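Local structure of putative cell surface protein (Streptococcus pyogenes, 4OFQ) at residues G52-K57 with Y142-L147; D199-Q204 with K254-V259; W224-N229 with L330-N335; D110-L115 with M129-D134. The protein is probably a cell-surface adhesin of the antigen I/II family, represented here by its calcium-binding C-terminal beta-sandwich region. All coordinates share one frame; numbering follows the deposited sequence. Where two conformers were deposited one is given.

Contact 1. Residues G52-K57 with Y142-L147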
loop_
_atom_site.group_PDB
_atom_site.type_symbol
_atom_site.label_atom_id
_atom_site.label_comp_id
_atom_site.label_asym_id
_atom_site.label_seq_id
_atom_site.Cartn_x
_atom_site.Cartn_y
_atom_site.Cartn_z
ATOM N N GLY A 52 18.752 -14.072 -32.790
ATOM C CA GLY A 52 19.496 -14.417 -33.987
ATOM C C GLY A 52 20.948 -14.797 -33.759
ATOM O O GLY A 52 21.654 -15.123 -34.709
ATOM N N MET A 53 21.399 -14.765 -32.507
ATOM C CA MET A 53 22.769 -15.163 -32.199
ATOM C C MET A 53 22.840 -16.648 -31.869
ATOM O O MET A 53 21.809 -17.306 -31.679
ATOM C CB MET A 53 23.326 -14.349 -31.032
ATOM C CG MET A 53 23.095 -12.845 -31.152
ATOM S SD MET A 53 24.233 -11.872 -30.143
ATOM C CE MET A 53 23.793 -12.354 -28.493
ATOM N N THR A 54 24.059 -17.169 -31.788
ATOM C CA THR A 54 24.273 -18.549 -31.365
ATOM C C THR A 54 25.230 -18.621 -30.181
ATOM O O THR A 54 26.433 -18.407 -30.336
ATOM C CB THR A 54 24.838 -19.403 -32.507
ATOM O OG1 THR A 54 23.963 -19.302 -33.634
ATOM C CG2 THR A 54 24.945 -20.857 -32.071
ATOM N N ALA A 55 24.686 -18.919 -29.004
ATOM C CA ALA A 55 25.486 -19.071 -27.795
ATOM C C ALA A 55 26.158 -20.439 -27.775
ATOM O O ALA A 55 25.613 -21.407 -28.307
ATOM C CB ALA A 55 24.624 -18.893 -26.567
ATOM N N ALA A 56 27.342 -20.515 -27.170
ATOM C CA ALA A 56 28.040 -21.787 -27.007
ATOM C C ALA A 56 27.219 -22.738 -26.149
ATOM O O ALA A 56 26.545 -22.311 -25.210
ATOM C CB ALA A 56 29.405 -21.569 -26.386
ATOM N N LYS A 57 27.289 -24.032 -26.462
ATOM C CA LYS A 57 26.499 -25.031 -25.736
ATOM C C LYS A 57 26.811 -25.009 -24.245
ATOM O O LYS A 57 25.918 -25.154 -23.419
ATOM C CB LYS A 57 26.740 -26.434 -26.296
ATOM C CG LYS A 57 26.396 -26.588 -27.771
ATOM C CD LYS A 57 24.892 -26.481 -28.017
ATOM C CE LYS A 57 24.547 -26.736 -29.487
ATOM N NZ LYS A 57 23.077 -26.904 -29.714
ATOM N N TYR A 142 12.781 -19.235 -26.713
ATOM C CA TYR A 142 12.554 -17.845 -26.310
ATOM C C TYR A 142 13.778 -16.946 -26.420
ATOM O O TYR A 142 13.716 -15.913 -27.063
ATOM C CB TYR A 142 11.942 -17.780 -24.902
ATOM C CG TYR A 142 10.704 -18.640 -24.821
ATOM C CD1 TYR A 142 9.538 -18.266 -25.474
ATOM C CD2 TYR A 142 10.723 -19.849 -24.152
ATOM C CE1 TYR A 142 8.413 -19.061 -25.435
ATOM C CE2 TYR A 142 9.612 -20.658 -24.118
ATOM C CZ TYR A 142 8.461 -20.263 -24.759
ATOM O OH TYR A 142 7.351 -21.074 -24.715
ATOM N N VAL A 143 14.884 -17.350 -25.804
ATOM C CA VAL A 143 16.076 -16.505 -25.732
ATOM C C VAL A 143 16.660 -16.173 -27.108
ATOM O O VAL A 143 16.903 -15.003 -27.433
ATOM C CB VAL A 143 17.167 -17.172 -24.889
ATOM C CG1 VAL A 143 18.411 -16.291 -24.847
ATOM C CG2 VAL A 143 16.641 -17.476 -23.477
ATOM N N GLN A 144 16.882 -17.212 -27.905
ATOM C CA GLN A 144 17.475 -17.064 -29.234
ATOM C C GLN A 144 16.530 -16.355 -30.209
ATOM O O GLN A 144 16.965 -15.823 -31.240
ATOM C CB GLN A 144 17.878 -18.438 -29.781
ATOM C CG GLN A 144 18.742 -18.404 -31.027
ATOM C CD GLN A 144 19.222 -19.787 -31.433
ATOM O OE1 GLN A 144 18.447 -20.741 -31.453
ATOM N NE2 GLN A 144 20.507 -19.902 -31.754
ATOM N N LYS A 145 15.241 -16.358 -29.885
ATOM C CA LYS A 145 14.257 -15.638 -30.690
ATOM C C LYS A 145 14.031 -14.207 -30.194
ATOM O O LYS A 145 13.234 -13.460 -30.765
ATOM C CB LYS A 145 12.935 -16.407 -30.726
ATOM C CG LYS A 145 13.063 -17.794 -31.364
ATOM C CD LYS A 145 11.705 -18.473 -31.486
ATOM C CE LYS A 145 11.830 -19.829 -32.153
ATOM N NZ LYS A 145 10.518 -20.533 -32.211
ATOM N N GLY A 146 14.728 -13.832 -29.126
ATOM C CA GLY A 146 14.614 -12.490 -28.579
ATOM C C GLY A 146 13.237 -12.205 -27.994
ATOM O O GLY A 146 12.763 -11.072 -28.017
ATOM N N LEU A 147 12.596 -13.237 -27.464
ATOM C CA LEU A 147 11.260 -13.105 -26.903
ATOM C C LEU A 147 11.316 -12.858 -25.399
ATOM O O LEU A 147 11.551 -13.789 -24.617
ATOM C CB LEU A 147 10.433 -14.359 -27.213
ATOM C CG LEU A 147 10.211 -14.681 -28.697
ATOM C CD1 LEU A 147 9.585 -16.060 -28.907
ATOM C CD2 LEU A 147 9.329 -13.609 -29.307
#

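Contact 2. Residues D199-Q204 with K254-V259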
loop_
_atom_site.group_PDB
_atom_site.type_symbol
_atom_site.label_atom_id
_atom_site.label_comp_id
_atom_site.label_asym_id
_atom_site.label_seq_id
_atom_site.Cartn_x
_atom_site.Cartn_y
_atom_site.Cartn_z
ATOM N N ASP A 199 -14.284 21.854 25.866
ATOM C CA ASP A 199 -15.424 22.566 26.418
ATOM C C ASP A 199 -16.280 23.119 25.280
ATOM O O ASP A 199 -17.505 23.165 25.363
ATOM C CB ASP A 199 -14.923 23.719 27.300
ATOM C CG ASP A 199 -13.718 24.448 26.697
ATOM O OD1 ASP A 199 -13.053 23.898 25.788
ATOM O OD2 ASP A 199 -13.418 25.570 27.148
ATOM N N LYS A 200 -15.609 23.531 24.214
ATOM C CA LYS A 200 -16.260 24.131 23.056
ATOM C C LYS A 200 -15.356 23.995 21.854
ATOM O O LYS A 200 -14.137 23.887 22.003
ATOM C CB LYS A 200 -16.581 25.608 23.318
ATOM C CG LYS A 200 -15.392 26.429 23.772
ATOM C CD LYS A 200 -15.856 27.689 24.486
ATOM C CE LYS A 200 -14.967 27.994 25.684
ATOM N NZ LYS A 200 -15.771 28.303 26.903
ATOM N N GLU A 201 -15.959 24.000 20.669
ATOM C CA GLU A 201 -15.243 23.756 19.413
ATOM C C GLU A 201 -13.925 24.525 19.223
ATOM O O GLU A 201 -12.932 23.946 18.793
ATOM C CB GLU A 201 -16.163 23.977 18.214
ATOM C CG GLU A 201 -15.518 23.644 16.875
ATOM C CD GLU A 201 -16.479 23.832 15.731
ATOM O OE1 GLU A 201 -17.703 23.835 15.996
ATOM O OE2 GLU A 201 -16.021 23.987 14.579
ATOM N N GLY A 202 -13.903 25.812 19.548
ATOM C CA GLY A 202 -12.668 26.572 19.396
ATOM C C GLY A 202 -11.878 26.749 20.684
ATOM O O GLY A 202 -11.001 27.606 20.764
ATOM N N GLY A 203 -12.191 25.941 21.694
ATOM C CA GLY A 203 -11.624 26.108 23.023
ATOM C C GLY A 203 -10.376 25.276 23.279
ATOM O O GLY A 203 -9.741 24.789 22.345
ATOM N N GLN A 204 -10.027 25.131 24.556
ATOM C CA GLN A 204 -8.836 24.392 24.964
ATOM C C GLN A 204 -9.208 22.958 25.322
ATOM O O GLN A 204 -10.345 22.682 25.703
ATOM C CB GLN A 204 -8.171 25.070 26.167
ATOM C CG GLN A 204 -6.646 25.181 26.056
ATOM C CD GLN A 204 -5.903 24.412 27.147
ATOM O OE1 GLN A 204 -6.205 24.545 28.335
ATOM N NE2 GLN A 204 -4.922 23.606 26.743
ATOM N N LYS A 254 -20.754 17.774 13.155
ATOM C CA LYS A 254 -20.390 18.649 12.049
ATOM C C LYS A 254 -19.127 18.054 11.441
ATOM O O LYS A 254 -18.355 17.395 12.137
ATOM C CB LYS A 254 -20.113 20.070 12.563
ATOM C CG LYS A 254 -19.648 21.042 11.488
ATOM C CD LYS A 254 -19.678 22.500 11.960
ATOM C CE LYS A 254 -18.766 22.729 13.153
ATOM N NZ LYS A 254 -18.666 24.183 13.510
ATOM N N VAL A 255 -18.915 18.262 10.149
ATOM C CA VAL A 255 -17.691 17.762 9.519
ATOM C C VAL A 255 -17.118 18.834 8.579
ATOM O O VAL A 255 -17.854 19.407 7.760
ATOM C CB VAL A 255 -17.952 16.425 8.775
ATOM C CG1 VAL A 255 -19.110 16.576 7.790
ATOM C CG2 VAL A 255 -16.679 15.954 8.057
ATOM N N LEU A 256 -15.829 19.142 8.734
ATOM C CA LEU A 256 -15.205 20.243 8.000
ATOM C C LEU A 256 -13.975 19.792 7.225
ATOM O O LEU A 256 -13.205 18.957 7.696
ATOM C CB LEU A 256 -14.766 21.348 8.961
ATOM C CG LEU A 256 -15.843 21.925 9.875
ATOM C CD1 LEU A 256 -15.242 22.940 10.841
ATOM C CD2 LEU A 256 -16.924 22.557 9.031
ATOM N N ALA A 257 -13.767 20.373 6.054
ATOM C CA ALA A 257 -12.547 20.092 5.303
ATOM C C ALA A 257 -11.355 20.659 6.066
ATOM O O ALA A 257 -11.425 21.772 6.589
ATOM C CB ALA A 257 -12.630 20.692 3.903
ATOM N N THR A 258 -10.273 19.884 6.162
ATOM C CA THR A 258 -9.057 20.377 6.809
ATOM C C THR A 258 -7.940 20.741 5.829
ATOM O O THR A 258 -6.867 21.187 6.242
ATOM C CB THR A 258 -8.523 19.375 7.845
ATOM O OG1 THR A 258 -8.479 18.070 7.263
ATOM C CG2 THR A 258 -9.430 19.346 9.065
ATOM N N VAL A 259 -8.193 20.538 4.536
ATOM C CA VAL A 259 -7.301 20.979 3.467
ATOM C C VAL A 259 -8.169 21.446 2.305
ATOM O O VAL A 259 -9.354 21.127 2.266
ATOM C CB VAL A 259 -6.419 19.829 2.922
ATOM C CG1 VAL A 259 -5.443 19.320 3.985
ATOM C CG2 VAL A 259 -7.291 18.690 2.384
#

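Contact 3. Residues W224-N229 with L330-N335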
loop_
_atom_site.group_PDB
_atom_site.type_symbol
_atom_site.label_atom_id
_atom_site.label_comp_id
_atom_site.label_asym_id
_atom_site.label_seq_id
_atom_site.Cartn_x
_atom_site.Cartn_y
_atom_site.Cartn_z
ATOM N N TRP A 224 -7.103 11.686 9.197
ATOM C CA TRP A 224 -5.768 11.672 8.623
ATOM C C TRP A 224 -5.842 12.390 7.289
ATOM O O TRP A 224 -6.827 12.264 6.563
ATOM C CB TRP A 224 -5.301 10.209 8.438
ATOM C CG TRP A 224 -3.979 10.040 7.768
ATOM C CD1 TRP A 224 -2.752 10.387 8.263
ATOM C CD2 TRP A 224 -3.738 9.459 6.476
ATOM N NE1 TRP A 224 -1.767 10.081 7.350
ATOM C CE2 TRP A 224 -2.345 9.499 6.252
ATOM C CE3 TRP A 224 -4.565 8.905 5.495
ATOM C CZ2 TRP A 224 -1.757 9.002 5.086
ATOM C CZ3 TRP A 224 -3.980 8.410 4.330
ATOM C CH2 TRP A 224 -2.588 8.473 4.134
ATOM N N VAL A 225 -4.814 13.168 6.971
ATOM C CA VAL A 225 -4.771 13.851 5.682
ATOM C C VAL A 225 -4.164 12.913 4.624
ATOM O O VAL A 225 -3.042 12.427 4.779
ATOM C CB VAL A 225 -3.967 15.145 5.758
ATOM C CG1 VAL A 225 -3.816 15.736 4.367
ATOM C CG2 VAL A 225 -4.658 16.158 6.720
ATOM N N VAL A 226 -4.924 12.653 3.563
ATOM C CA VAL A 226 -4.447 11.834 2.455
ATOM C C VAL A 226 -3.553 12.703 1.588
ATOM O O VAL A 226 -3.993 13.738 1.090
ATOM C CB VAL A 226 -5.627 11.298 1.627
ATOM C CG1 VAL A 226 -5.148 10.431 0.476
ATOM C CG2 VAL A 226 -6.560 10.494 2.516
ATOM N N PRO A 227 -2.290 12.294 1.415
ATOM C CA PRO A 227 -1.289 13.138 0.760
ATOM C C PRO A 227 -1.357 13.060 -0.747
ATOM O O PRO A 227 -1.910 12.090 -1.287
ATOM C CB PRO A 227 0.032 12.523 1.227
ATOM C CG PRO A 227 -0.299 11.048 1.330
ATOM C CD PRO A 227 -1.712 11.020 1.893
ATOM N N THR A 228 -0.781 14.059 -1.413
ATOM C CA THR A 228 -0.668 14.033 -2.863
ATOM C C THR A 228 0.489 13.129 -3.252
ATOM O O THR A 228 1.249 12.687 -2.389
ATOM C CB THR A 228 -0.453 15.437 -3.465
ATOM O OG1 THR A 228 0.764 15.991 -2.956
ATOM C CG2 THR A 228 -1.604 16.355 -3.101
ATOM N N ASN A 229 0.611 12.864 -4.550
ATOM C CA ASN A 229 1.594 11.912 -5.067
ATOM C C ASN A 229 1.413 10.516 -4.452
ATOM O O ASN A 229 2.375 9.835 -4.081
ATOM C CB ASN A 229 3.021 12.439 -4.886
ATOM C CG ASN A 229 3.988 11.877 -5.917
ATOM O OD1 ASN A 229 5.062 11.393 -5.571
ATOM N ND2 ASN A 229 3.604 11.933 -7.190
ATOM N N LEU A 330 -10.785 5.675 12.413
ATOM C CA LEU A 330 -11.014 6.142 11.059
ATOM C C LEU A 330 -10.709 4.972 10.130
ATOM O O LEU A 330 -9.746 4.241 10.342
ATOM C CB LEU A 330 -10.077 7.313 10.743
ATOM C CG LEU A 330 -10.280 7.970 9.384
ATOM C CD1 LEU A 330 -11.635 8.713 9.334
ATOM C CD2 LEU A 330 -9.104 8.902 9.040
ATOM N N TYR A 331 -11.537 4.784 9.117
ATOM C CA TYR A 331 -11.276 3.760 8.109
ATOM C C TYR A 331 -10.952 4.489 6.821
ATOM O O TYR A 331 -11.787 5.214 6.303
ATOM C CB TYR A 331 -12.493 2.854 7.931
ATOM C CG TYR A 331 -12.701 1.927 9.109
ATOM C CD1 TYR A 331 -13.426 2.338 10.218
ATOM C CD2 TYR A 331 -12.149 0.646 9.123
ATOM C CE1 TYR A 331 -13.611 1.500 11.308
ATOM C CE2 TYR A 331 -12.325 -0.191 10.203
ATOM C CZ TYR A 331 -13.060 0.238 11.290
ATOM O OH TYR A 331 -13.234 -0.586 12.374
ATOM N N VAL A 332 -9.722 4.345 6.336
ATOM C CA VAL A 332 -9.343 4.952 5.061
ATOM C C VAL A 332 -9.034 3.830 4.087
ATOM O O VAL A 332 -8.057 3.105 4.287
ATOM C CB VAL A 332 -8.071 5.814 5.201
ATOM C CG1 VAL A 332 -7.724 6.468 3.861
ATOM C CG2 VAL A 332 -8.267 6.870 6.273
ATOM N N ASN A 333 -9.858 3.679 3.046
ATOM C CA ASN A 333 -9.704 2.566 2.113
ATOM C C ASN A 333 -9.508 1.224 2.838
ATOM O O ASN A 333 -8.608 0.456 2.529
ATOM C CB ASN A 333 -8.574 2.833 1.098
ATOM C CG ASN A 333 -8.969 3.858 0.034
ATOM O OD1 ASN A 333 -9.999 4.513 0.142
ATOM N ND2 ASN A 333 -8.152 3.987 -1.003
ATOM N N GLY A 334 -10.346 0.970 3.835
ATOM C CA GLY A 334 -10.301 -0.292 4.544
ATOM C C GLY A 334 -9.252 -0.415 5.641
ATOM O O GLY A 334 -9.238 -1.424 6.352
ATOM N N ASN A 335 -8.385 0.588 5.785
ATOM C CA ASN A 335 -7.374 0.568 6.849
ATOM C C ASN A 335 -7.936 1.210 8.104
ATOM O O ASN A 335 -8.299 2.378 8.081
ATOM C CB ASN A 335 -6.117 1.345 6.437
ATOM C CG ASN A 335 -5.430 0.748 5.221
ATOM O OD1 ASN A 335 -4.614 -0.171 5.342
ATOM N ND2 ASN A 335 -5.750 1.271 4.049
#

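Contact 4. Residues D110-L115 with M129-D134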
loop_
_atom_site.group_PDB
_atom_site.type_symbol
_atom_site.label_atom_id
_atom_site.label_comp_id
_atom_site.label_asym_id
_atom_site.label_seq_id
_atom_site.Cartn_x
_atom_site.Cartn_y
_atom_site.Cartn_z
ATOM N N ASP A 110 23.600 -25.725 -4.042
ATOM C CA ASP A 110 24.987 -25.297 -4.269
ATOM C C ASP A 110 25.270 -24.798 -5.688
ATOM O O ASP A 110 26.023 -23.845 -5.881
ATOM C CB ASP A 110 25.974 -26.401 -3.868
ATOM C CG ASP A 110 25.649 -27.742 -4.506
ATOM O OD1 ASP A 110 24.789 -27.793 -5.415
ATOM O OD2 ASP A 110 26.265 -28.753 -4.101
ATOM N N LYS A 111 24.653 -25.432 -6.676
ATOM C CA LYS A 111 24.823 -25.016 -8.062
ATOM C C LYS A 111 24.245 -23.628 -8.308
ATOM O O LYS A 111 24.876 -22.787 -8.956
ATOM C CB LYS A 111 24.164 -26.020 -9.010
ATOM C CG LYS A 111 24.316 -25.652 -10.479
ATOM C CD LYS A 111 23.450 -26.521 -11.389
ATOM C CE LYS A 111 21.983 -26.107 -11.338
ATOM N NZ LYS A 111 21.183 -26.866 -12.334
ATOM N N LEU A 112 23.034 -23.393 -7.809
ATOM C CA LEU A 112 22.389 -22.105 -8.005
ATOM C C LEU A 112 23.110 -21.021 -7.213
ATOM O O LEU A 112 23.227 -19.875 -7.661
ATOM C CB LEU A 112 20.905 -22.177 -7.610
ATOM C CG LEU A 112 20.045 -23.068 -8.507
ATOM C CD1 LEU A 112 18.626 -23.140 -7.985
ATOM C CD2 LEU A 112 20.055 -22.514 -9.924
ATOM N N LYS A 113 23.598 -21.381 -6.033
ATOM C CA LYS A 113 24.311 -20.426 -5.196
ATOM C C LYS A 113 25.609 -19.989 -5.883
ATOM O O LYS A 113 25.966 -18.808 -5.867
ATOM C CB LYS A 113 24.587 -21.039 -3.822
ATOM C CG LYS A 113 25.045 -20.057 -2.746
ATOM C CD LYS A 113 25.310 -20.796 -1.428
ATOM C CE LYS A 113 25.913 -19.878 -0.374
ATOM N NZ LYS A 113 26.056 -20.597 0.931
ATOM N N ALA A 114 26.301 -20.946 -6.500
ATOM C CA ALA A 114 27.523 -20.653 -7.237
ATOM C C ALA A 114 27.237 -19.780 -8.461
ATOM O O ALA A 114 28.000 -18.864 -8.774
ATOM C CB ALA A 114 28.219 -21.944 -7.645
ATOM N N LEU A 115 26.142 -20.074 -9.154
ATOM C CA LEU A 115 25.694 -19.250 -10.276
ATOM C C LEU A 115 25.444 -17.798 -9.872
ATOM O O LEU A 115 25.914 -16.876 -10.535
ATOM C CB LEU A 115 24.439 -19.845 -10.923
ATOM C CG LEU A 115 24.715 -20.969 -11.925
ATOM C CD1 LEU A 115 23.424 -21.617 -12.398
ATOM C CD2 LEU A 115 25.512 -20.441 -13.112
ATOM N N MET A 129 13.419 -16.772 -7.063
ATOM C CA MET A 129 14.128 -16.976 -8.313
ATOM C C MET A 129 13.341 -17.922 -9.208
ATOM O O MET A 129 12.653 -18.817 -8.711
ATOM C CB MET A 129 15.584 -17.431 -8.085
ATOM C CG MET A 129 15.772 -18.775 -7.402
ATOM S SD MET A 129 17.498 -19.067 -6.908
ATOM C CE MET A 129 18.384 -18.793 -8.444
ATOM N N TRP A 130 13.394 -17.679 -10.518
ATOM C CA TRP A 130 12.789 -18.580 -11.500
ATOM C C TRP A 130 13.916 -19.137 -12.371
ATOM O O TRP A 130 14.734 -18.374 -12.909
ATOM C CB TRP A 130 11.769 -17.834 -12.363
ATOM C CG TRP A 130 10.502 -17.525 -11.660
ATOM C CD1 TRP A 130 9.366 -18.274 -11.663
ATOM C CD2 TRP A 130 10.236 -16.392 -10.817
ATOM N NE1 TRP A 130 8.400 -17.666 -10.893
ATOM C CE2 TRP A 130 8.908 -16.512 -10.363
ATOM C CE3 TRP A 130 10.986 -15.279 -10.419
ATOM C CZ2 TRP A 130 8.313 -15.569 -9.512
ATOM C CZ3 TRP A 130 10.385 -14.338 -9.570
ATOM C CH2 TRP A 130 9.065 -14.492 -9.139
ATOM N N VAL A 131 13.994 -20.464 -12.478
ATOM C CA VAL A 131 15.107 -21.114 -13.173
ATOM C C VAL A 131 14.565 -21.917 -14.338
ATOM O O VAL A 131 13.661 -22.735 -14.160
ATOM C CB VAL A 131 15.884 -22.069 -12.232
ATOM C CG1 VAL A 131 17.061 -22.744 -12.976
ATOM C CG2 VAL A 131 16.371 -21.314 -10.992
ATOM N N ALA A 132 15.084 -21.683 -15.538
ATOM C CA ALA A 132 14.652 -22.503 -16.675
ATOM C C ALA A 132 14.975 -23.980 -16.425
ATOM O O ALA A 132 16.141 -24.335 -16.226
ATOM C CB ALA A 132 15.321 -22.032 -17.954
ATOM N N LYS A 133 13.945 -24.828 -16.459
ATOM C CA LYS A 133 14.107 -26.267 -16.242
ATOM C C LYS A 133 14.930 -26.971 -17.331
ATOM O O LYS A 133 15.617 -27.967 -17.063
ATOM C CB LYS A 133 12.736 -26.945 -16.135
ATOM C CG LYS A 133 11.871 -26.461 -14.981
ATOM C CD LYS A 133 10.531 -27.187 -15.011
ATOM C CE LYS A 133 9.602 -26.676 -13.939
ATOM N NZ LYS A 133 8.329 -27.455 -13.972
ATOM N N ASP A 134 14.833 -26.471 -18.558
ATOM C CA ASP A 134 15.502 -27.061 -19.716
ATOM C C ASP A 134 16.178 -25.935 -20.485
ATOM O O ASP A 134 15.590 -25.372 -21.415
ATOM C CB ASP A 134 14.484 -27.777 -20.607
ATOM C CG ASP A 134 15.131 -28.586 -21.736
ATOM O OD1 ASP A 134 16.270 -28.284 -22.167
ATOM O OD2 ASP A 134 14.468 -29.526 -22.215
#

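Contact 1. Residues G52-K57 with Y142-L147
The side-chain amide of Gln144 donates from NE2 to the backbone O of Met53 at 2.9 Å, with an N-H...O angle of 165°. The bond is well formed at both ends: NE2 lies in the plane of the Met53 carbonyl, and Met53 O lies in the amide plane of Gln144. Gln144 reaches this oxygen with CG anti to its backbone N (chi1 -169°) and the chain extended beyond CG, which leaves Gln144 CG 3.3 Å from Met53 O. Thr54 runs beside Gln144, pointing the same way, but its OG1 is 4.0 Å from Gln144 NE2, too far for a bond.

A second bond runs in the reverse direction. Gly52 N donates to Gln144 O at 2.9 Å, tilted somewhat from the carbonyl plane. Gln144 lies close to the C-terminal end of helix 135-143, ahead of a Schellman motif in which Gly146 has positive phi. The loop is fixed further by Ala55 N, which bonds to Tyr139 OH on the same helix.

Through its side chain and its backbone, one glutamine thus meets a donor and an acceptor on consecutive residues, a two-point attachment of a surface loop to a helix end that depends on polar bonds rather than apolar burial.

Contact 2. Residues D199-Q204 with K254-V259
Extended torsions carry the Glu201 carboxylate out toward Lys254: chi1 of -176° sends the chain away from the backbone N, and it continues straight to CD. Lys254 starts out in the same trans fashion, then bends at chi3 (61°), so that the two side chains cross at about a right angle and the ammonium group arrives at the carboxylate. The result is a salt bridge with Lys254 NZ 2.7 Å from Glu201 OE1. This oxygen uses its syn lone pair, on the side of OE2, which accounts for the second approach, a weak hydrogen bond from Lys254 NZ to Glu201 OE2 at 2.9 Å.

Beyond the bridge little touches: the methyl Leu256 CD1 lies 4.0 Å from the carboxylate oxygen Glu201 OE2, while the backbones stay well apart, the nearest CA atoms, those of Glu201 and Lys254, being 10.3 Å from each other. Glu201 projects from a type I turn over Lys200-Gly203, closed by Gly203 N to Lys200 O at 2.8 Å.

Lys254 and Leu256 alternate with Val255 on strand 248-257, an outermost strand of a four-stranded antiparallel sheet of the beta sandwich, and bond through their backbones to Phe313 and Asp311. Phe313, on the adjacent strand 310-318, is touched by both Glu201 and Leu256. The bridge therefore ties the loop following strand 194-198, at the other margin of the sheet, to strand 248-257 across the sheet's surface.

Contact 3. Residues W224-N229 with L330-N335
Van der Waals packing makes the contact, mostly between the apolar side chains of Trp224, Val226, Leu330 and Val332. Leu330 CD2 sits against the start of the Trp224 residue, 3.4 Å from its backbone N and 4.1 Å from its CB, so this methyl meets the base of the tryptophan and not its ring. The indole is engaged farther along: Trp224 CZ3 lies 4.2 Å from Val332 CG1, and the methyl is at the ring edge, near the ring plane. A chi1 of 176° swings the indole of Trp224 away from its backbone N and brings the six-membered ring toward Val332. The same Val332 CG1 is 4.4 Å from Val226 CG2, so one methyl group serves both residues.

No hydrogen bond joins the two segments; the polar bonds lie within the turn or run to residues outside. In the type I' turn from Val332 to Asn335, Val332 O accepts from Asn335 N at 2.9 Å and from Asn335 ND2 at 3.0 Å, the latter almost in line with the carbonyl. Val332 N bonds in return to Asn335 O, completing the hairpin. Trp224 O is hydrogen-bonded to Tyr237 OH.

Strand 323-332 pairs with 335-338 through this turn and with 237-242 on another side, where Tyr237 and Phe239 also touch Leu330. The 224-229 connection, which follows strand 216-222 of the four-stranded sheet, thus packs on the second sheet of the sandwich, while Asn333 and Asn335 bond to Asn36, far earlier in the chain.

Contact 4. Residues D110-L115 with M129-D134
Leu112 meets Val131 through branched ends: both leucine methyls come to one valine methyl, CD2 to Val131 CG2 at 4.0 Å and CD1 to the same CG2 at 4.2 Å, with the side chains crossing at a slant. Lower on Leu112, CB lies 4.3 Å from Met129 CE. Two conformers of Met129 were deposited, so that approach is less certain than the leucine-valine one. No hydrogen bond spans the segments, and the 9.0 Å between the CA atoms of Leu112 and Val131 leaves room for one layer of side chains.

What positions these groups lies behind them. Leu112 has CG anti to its carbonyl carbon (chi1 -67°), turning the methyls toward the strand, and Val131 places CG2 beside its own backbone N, on the side facing the helix. The helix is secured at its start by Leu112 N donating to Asp109 OD1, and its first turns by Ala114 N to Asp110 O and Leu115 N to Lys111 O, each 3.0 Å.

Strand 127-132 lies between 64-70 and 97-102 in a six-stranded mixed sheet, its backbone bonded to Arg100 and Glu98 on one flank and to Tyr66 and Phe64 on the other. Helix 110-119 packs on the face from which Met129 and Val131 project, while Trp130 turns to the other face and meets Tyr151, edge to face, on the partner sheet.

In the fold
From the N terminus, contact 1 closes the first long loop, joining the chain after strand 38-45 to the end of helix 135-143. Contact 4 falls wholly within that span, fastening helix 110-119 to strand 127-132; the centres of the two contacts are about 19 Å apart. Further along the chain, the segments of contacts 2 and 3 alternate, 199-204, 224-229, 254-259 and 330-335, so these loops cross, and they touch in space where Val259 CG1 meets Val225 CG1 at 4.0 Å. Contact 2 spans one sheet and contact 3 reaches the other. Contacts 1 and 2 lie on opposite sides of the chain's centre, about 68 Å apart between centres.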